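Local coordinates for hypothetical protein (Staphylococcus aureus subsp. aureus, PDB 2IL5), which is of unknown function but belongs to the Aha1-like (activator of Hsp90 ATPase homolog 1-like) family of the Bet v 1-like superfamily, at residues E10-V14 with Y139-K143; S25-V29 with G117-L121. All blocks are in the same frame, centred on the assembly; numbering follows the deposited sequence.

Contact 1. Residues E10-V14 with Y139-K143; sequences ENEHV and YKQKK
Strand-on-helix packing at one end of a Bet v 1-like helix-grip fold brings Glu10-Val14, which leads into edge strand 12-22, against Tyr139-Lys143 near the start of the long helix 136-166. The strand and helix segments run roughly parallel, the closest approach of their axes being 10.1 Å and the crossing angle -32°; the nearest CA atoms, of Val14 and Lys143, lie 6.5 Å apart. In the extended backbone of Glu12-Val14, side chains alternate: Glu12 and Val14 point toward the helix, His13 away. Tyr139 and Lys143, one helical turn apart, answer them. With chi1 t, Tyr139 carries its OH to the backbone, where Glu12 N donates to it (N to OH 3.0 Å, 163°). Lys143, chi1 m and chi3 p, curls back so that NZ meets Glu12 OE1 in a 2.5 Å salt bridge, while Glu12 CD lies 3.6 Å from Tyr139 CE2 at the ring edge. Beyond this polar pair, branched Val14 fills the buried end, CG1 being 3.5 Å from Lys143 CB. Tyr139 OH also bonds Val128 O, so one hydroxyl joins the helix to both neighbouring strands, 12-22 and 118-128, while Phe134, in the loop before the helix, lies against the side chain of Tyr139.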
loop_
_atom_site.group_PDB
_atom_site.type_symbol
_atom_site.label_atom_id
_atom_site.label_comp_id
_atom_site.label_asym_id
_atom_site.label_seq_id
_atom_site.Cartn_x
_atom_site.Cartn_y
_atom_site.Cartn_z
ATOM N N GLU A 10 7.679 -23.922 1.933
ATOM C CA GLU A 10 6.697 -24.003 3.025
ATOM C C GLU A 10 6.063 -22.658 3.445
ATOM O O GLU A 10 5.106 -22.632 4.215
ATOM C CB GLU A 10 7.303 -24.760 4.218
ATOM C CG GLU A 10 7.541 -26.246 3.914
ATOM C CD GLU A 10 7.995 -27.065 5.123
ATOM O OE1 GLU A 10 7.848 -26.598 6.274
ATOM O OE2 GLU A 10 8.498 -28.192 4.919
ATOM N N ASN A 11 6.611 -21.562 2.933
ATOM C CA ASN A 11 6.090 -20.233 3.182
ATOM C C ASN A 11 4.817 -20.028 2.389
ATOM O O ASN A 11 4.780 -20.359 1.194
ATOM C CB ASN A 11 7.096 -19.179 2.760
ATOM C CG ASN A 11 8.326 -19.114 3.670
ATOM O OD1 ASN A 11 8.391 -19.733 4.743
ATOM N ND2 ASN A 11 9.312 -18.337 3.233
ATOM N N GLU A 12 3.784 -19.494 3.051
ATOM C CA GLU A 12 2.473 -19.275 2.432
ATOM C C GLU A 12 2.173 -17.801 2.465
ATOM O O GLU A 12 2.782 -17.065 3.236
ATOM C CB GLU A 12 1.352 -20.022 3.168
ATOM C CG GLU A 12 1.507 -21.517 3.194
ATOM C CD GLU A 12 0.701 -22.176 4.315
ATOM O OE1 GLU A 12 -0.217 -21.545 4.878
ATOM O OE2 GLU A 12 0.981 -23.349 4.633
ATOM N N HIS A 13 1.217 -17.401 1.623
ATOM C CA HIS A 13 0.824 -16.029 1.450
ATOM C C HIS A 13 -0.306 -15.661 2.392
ATOM O O HIS A 13 -1.180 -16.462 2.651
ATOM C CB HIS A 13 0.333 -15.805 0.017
ATOM C CG HIS A 13 1.402 -15.960 -1.031
ATOM N ND1 HIS A 13 2.324 -14.970 -1.313
ATOM C CD2 HIS A 13 1.654 -16.962 -1.904
ATOM C CE1 HIS A 13 3.120 -15.375 -2.285
ATOM N NE2 HIS A 13 2.731 -16.577 -2.667
ATOM N N VAL A 14 -0.293 -14.443 2.913
ATOM C CA VAL A 14 -1.546 -13.869 3.328
ATOM C C VAL A 14 -2.029 -12.878 2.256
ATOM O O VAL A 14 -1.224 -12.226 1.579
ATOM C CB VAL A 14 -1.565 -13.300 4.774
ATOM C CG1 VAL A 14 -1.009 -14.339 5.772
ATOM C CG2 VAL A 14 -0.827 -12.048 4.868
ATOM N N TYR A 139 1.927 -21.696 12.958
ATOM C CA TYR A 139 2.063 -21.037 11.660
ATOM C C TYR A 139 0.785 -20.316 11.223
ATOM O O TYR A 139 0.800 -19.180 10.722
ATOM C CB TYR A 139 2.440 -22.060 10.588
ATOM C CG TYR A 139 2.886 -21.357 9.342
ATOM C CD1 TYR A 139 3.683 -20.200 9.432
ATOM C CD2 TYR A 139 2.466 -21.776 8.078
ATOM C CE1 TYR A 139 4.059 -19.510 8.323
ATOM C CE2 TYR A 139 2.863 -21.087 6.948
ATOM C CZ TYR A 139 3.665 -19.952 7.094
ATOM O OH TYR A 139 4.117 -19.282 5.990
ATOM N N LYS A 140 -0.327 -21.007 11.409
ATOM C CA LYS A 140 -1.608 -20.463 11.150
ATOM C C LYS A 140 -1.894 -19.233 12.024
ATOM O O LYS A 140 -2.409 -18.244 11.520
ATOM C CB LYS A 140 -2.660 -21.558 11.253
ATOM C CG LYS A 140 -4.044 -21.104 11.720
ATOM C CD LYS A 140 -5.158 -22.023 11.140
ATOM C CE LYS A 140 -6.536 -21.556 11.629
ATOM N NZ LYS A 140 -7.639 -21.892 10.692
ATOM N N GLN A 141 -1.529 -19.286 13.306
ATOM C CA GLN A 141 -1.636 -18.142 14.192
ATOM C C GLN A 141 -0.762 -16.950 13.802
ATOM O O GLN A 141 -1.202 -15.819 13.935
ATOM C CB GLN A 141 -1.454 -18.557 15.687
ATOM C CG GLN A 141 -2.543 -19.622 16.096
ATOM C CD GLN A 141 -2.417 -20.288 17.522
ATOM O OE1 GLN A 141 -3.454 -20.608 18.144
ATOM N NE2 GLN A 141 -1.175 -20.528 18.007
ATOM N N LYS A 142 0.482 -17.199 13.361
ATOM C CA LYS A 142 1.371 -16.148 12.857
ATOM C C LYS A 142 0.820 -15.464 11.567
ATOM O O LYS A 142 0.973 -14.271 11.411
ATOM C CB LYS A 142 2.769 -16.696 12.551
ATOM C CG LYS A 142 3.746 -15.602 12.098
ATOM C CD LYS A 142 5.138 -16.091 11.782
ATOM C CE LYS A 142 6.060 -14.928 11.315
ATOM N NZ LYS A 142 7.307 -15.486 10.775
ATOM N N LYS A 143 0.205 -16.219 10.655
ATOM C CA LYS A 143 -0.419 -15.637 9.452
ATOM C C LYS A 143 -1.678 -14.828 9.753
ATOM O O LYS A 143 -1.903 -13.823 9.123
ATOM C CB LYS A 143 -0.749 -16.691 8.416
ATOM C CG LYS A 143 0.489 -17.458 7.960
ATOM C CD LYS A 143 0.040 -18.791 7.394
ATOM C CE LYS A 143 -0.737 -18.549 6.162
ATOM N NZ LYS A 143 -1.618 -19.725 5.960
#

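Contact 2. Residues S25-V29 with G117-L121; sequences SPELV and GTQML
Thr118, the residue most covered here, extends its methyl from the start of strand 118-128 onto the first turn of helix 26-32. Its CG2 lies 3.3 Å from both Pro26 N and Val29 CG2, and 3.4 Å from Ser25 C; a beta-branched residue suits a strand and offers a compact methyl. Val29 (chi1 t) points toward the strand and sets CG1 4.0 Å from SE of Met120, a selenomethionine two residues along on the same strand face as Thr118. Gly117 and Thr118 both face Tyr22, forming a classic beta bulge in the Bet v 1-like fold, whose long helix 136-166 supplies Met161 against both Val29 and Met120. Gly117 CA is 3.9 Å from Ser25 CA: a CB there would clash with Ser25 N. Pro26 lacks an amide hydrogen, which costs nothing in a helix's first turn, where no helical acceptor precedes it, and brings CD to 3.5 Å from Gly117 O. Ser25 is the N-cap, its chi1 p hydroxyl accepting from Leu28 N (OG to N 3.2 Å).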
loop_
_atom_site.group_PDB
_atom_site.type_symbol
_atom_site.label_atom_id
_atom_site.label_comp_id
_atom_site.label_asym_id
_atom_site.label_seq_id
_atom_site.Cartn_x
_atom_site.Cartn_y
_atom_site.Cartn_z
ATOM N N SER A 25 -13.903 11.623 -7.219
ATOM C CA SER A 25 -13.741 11.037 -8.564
ATOM C C SER A 25 -12.576 9.999 -8.636
ATOM O O SER A 25 -11.593 10.120 -7.881
ATOM C CB SER A 25 -13.534 12.138 -9.610
ATOM O OG SER A 25 -12.232 12.689 -9.517
ATOM N N PRO A 26 -12.697 8.968 -9.515
ATOM C CA PRO A 26 -11.614 7.972 -9.680
ATOM C C PRO A 26 -10.281 8.633 -9.935
ATOM O O PRO A 26 -9.277 8.232 -9.378
ATOM C CB PRO A 26 -12.058 7.167 -10.910
ATOM C CG PRO A 26 -13.527 7.194 -10.821
ATOM C CD PRO A 26 -13.863 8.620 -10.344
ATOM N N GLU A 27 -10.296 9.640 -10.788
ATOM C CA GLU A 27 -9.159 10.510 -11.008
ATOM C C GLU A 27 -8.498 11.095 -9.757
ATOM O O GLU A 27 -7.273 11.207 -9.711
ATOM C CB GLU A 27 -9.580 11.672 -11.899
ATOM C CG GLU A 27 -8.738 12.916 -11.670
ATOM C CD GLU A 27 -8.879 13.936 -12.751
ATOM O OE1 GLU A 27 -10.025 14.351 -13.041
ATOM O OE2 GLU A 27 -7.832 14.341 -13.291
ATOM N N LEU A 28 -9.304 11.547 -8.791
ATOM C CA LEU A 28 -8.760 12.101 -7.532
ATOM C C LEU A 28 -8.146 11.016 -6.647
ATOM O O LEU A 28 -7.084 11.227 -6.069
ATOM C CB LEU A 28 -9.787 12.931 -6.760
ATOM C CG LEU A 28 -10.064 14.350 -7.303
ATOM C CD1 LEU A 28 -11.092 15.008 -6.432
ATOM C CD2 LEU A 28 -8.811 15.251 -7.421
ATOM N N VAL A 29 -8.809 9.862 -6.558
ATOM C CA VAL A 29 -8.249 8.718 -5.844
ATOM C C VAL A 29 -7.010 8.122 -6.531
ATOM O O VAL A 29 -6.029 7.793 -5.858
ATOM C CB VAL A 29 -9.305 7.629 -5.566
ATOM C CG1 VAL A 29 -8.694 6.524 -4.697
ATOM C CG2 VAL A 29 -10.504 8.266 -4.844
ATOM N N GLY A 117 -18.062 9.189 -6.315
ATOM C CA GLY A 117 -16.901 9.199 -7.176
ATOM C C GLY A 117 -16.440 7.795 -7.487
ATOM O O GLY A 117 -16.610 7.311 -8.591
ATOM N N THR A 118 -15.853 7.132 -6.502
ATOM C CA THR A 118 -15.135 5.881 -6.770
ATOM C C THR A 118 -15.355 4.763 -5.775
ATOM O O THR A 118 -15.467 4.990 -4.567
ATOM C CB THR A 118 -13.620 6.118 -7.113
ATOM O OG1 THR A 118 -12.754 5.036 -6.638
ATOM C CG2 THR A 118 -13.163 7.393 -6.597
ATOM N N GLN A 119 -15.470 3.557 -6.333
ATOM C CA GLN A 119 -15.218 2.315 -5.615
ATOM C C GLN A 119 -13.758 1.892 -5.758
ATOM O O GLN A 119 -13.249 1.695 -6.863
ATOM C CB GLN A 119 -16.100 1.202 -6.158
ATOM C CG GLN A 119 -15.975 -0.097 -5.417
ATOM C CD GLN A 119 -16.781 -1.195 -6.059
ATOM O OE1 GLN A 119 -16.993 -1.194 -7.270
ATOM N NE2 GLN A 119 -17.230 -2.154 -5.255
HETATM N N MSE A 120 -13.083 1.728 -4.628
HETATM C CA MSE A 120 -11.700 1.334 -4.650
HETATM C C MSE A 120 -11.589 -0.059 -4.094
HETATM O O MSE A 120 -11.950 -0.307 -2.944
HETATM C CB MSE A 120 -10.840 2.307 -3.864
HETATM C CG MSE A 120 -9.345 1.996 -3.931
HETATM SE SE MSE A 120 -8.275 3.102 -2.717
HETATM C CE MSE A 120 -8.490 2.166 -1.050
ATOM N N LEU A 121 -11.081 -0.956 -4.950
ATOM C CA LEU A 121 -10.854 -2.349 -4.628
ATOM C C LEU A 121 -9.335 -2.664 -4.547
ATOM O O LEU A 121 -8.581 -2.635 -5.544
ATOM C CB LEU A 121 -11.597 -3.260 -5.599
ATOM C CG LEU A 121 -13.112 -2.997 -5.729
ATOM C CD1 LEU A 121 -13.701 -3.676 -6.965
ATOM C CD2 LEU A 121 -13.838 -3.439 -4.450
#

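How the contacts relate
Contacts 1 and 2 lie on opposite sides of the chain's centre, with centres 32 Å and nearest atoms about 14 Å apart. Antiparallel neighbours 12-22 and 118-128 connect them: contact 1 uses the start of the first strand, beside the end of the second, whereas contact 2 uses the start of the second and the helix that follows the first. In sequence, contact 2 lies within the loop closed by contact 1. Helix 136-166 spans the distance, entering contact 1 and reaching contact 2 through Phe158 and Met161. In Bet v 1-like relatives, the space between sheet and long helix often forms a ligand cavity; whether this protein has such a cavity is unknown.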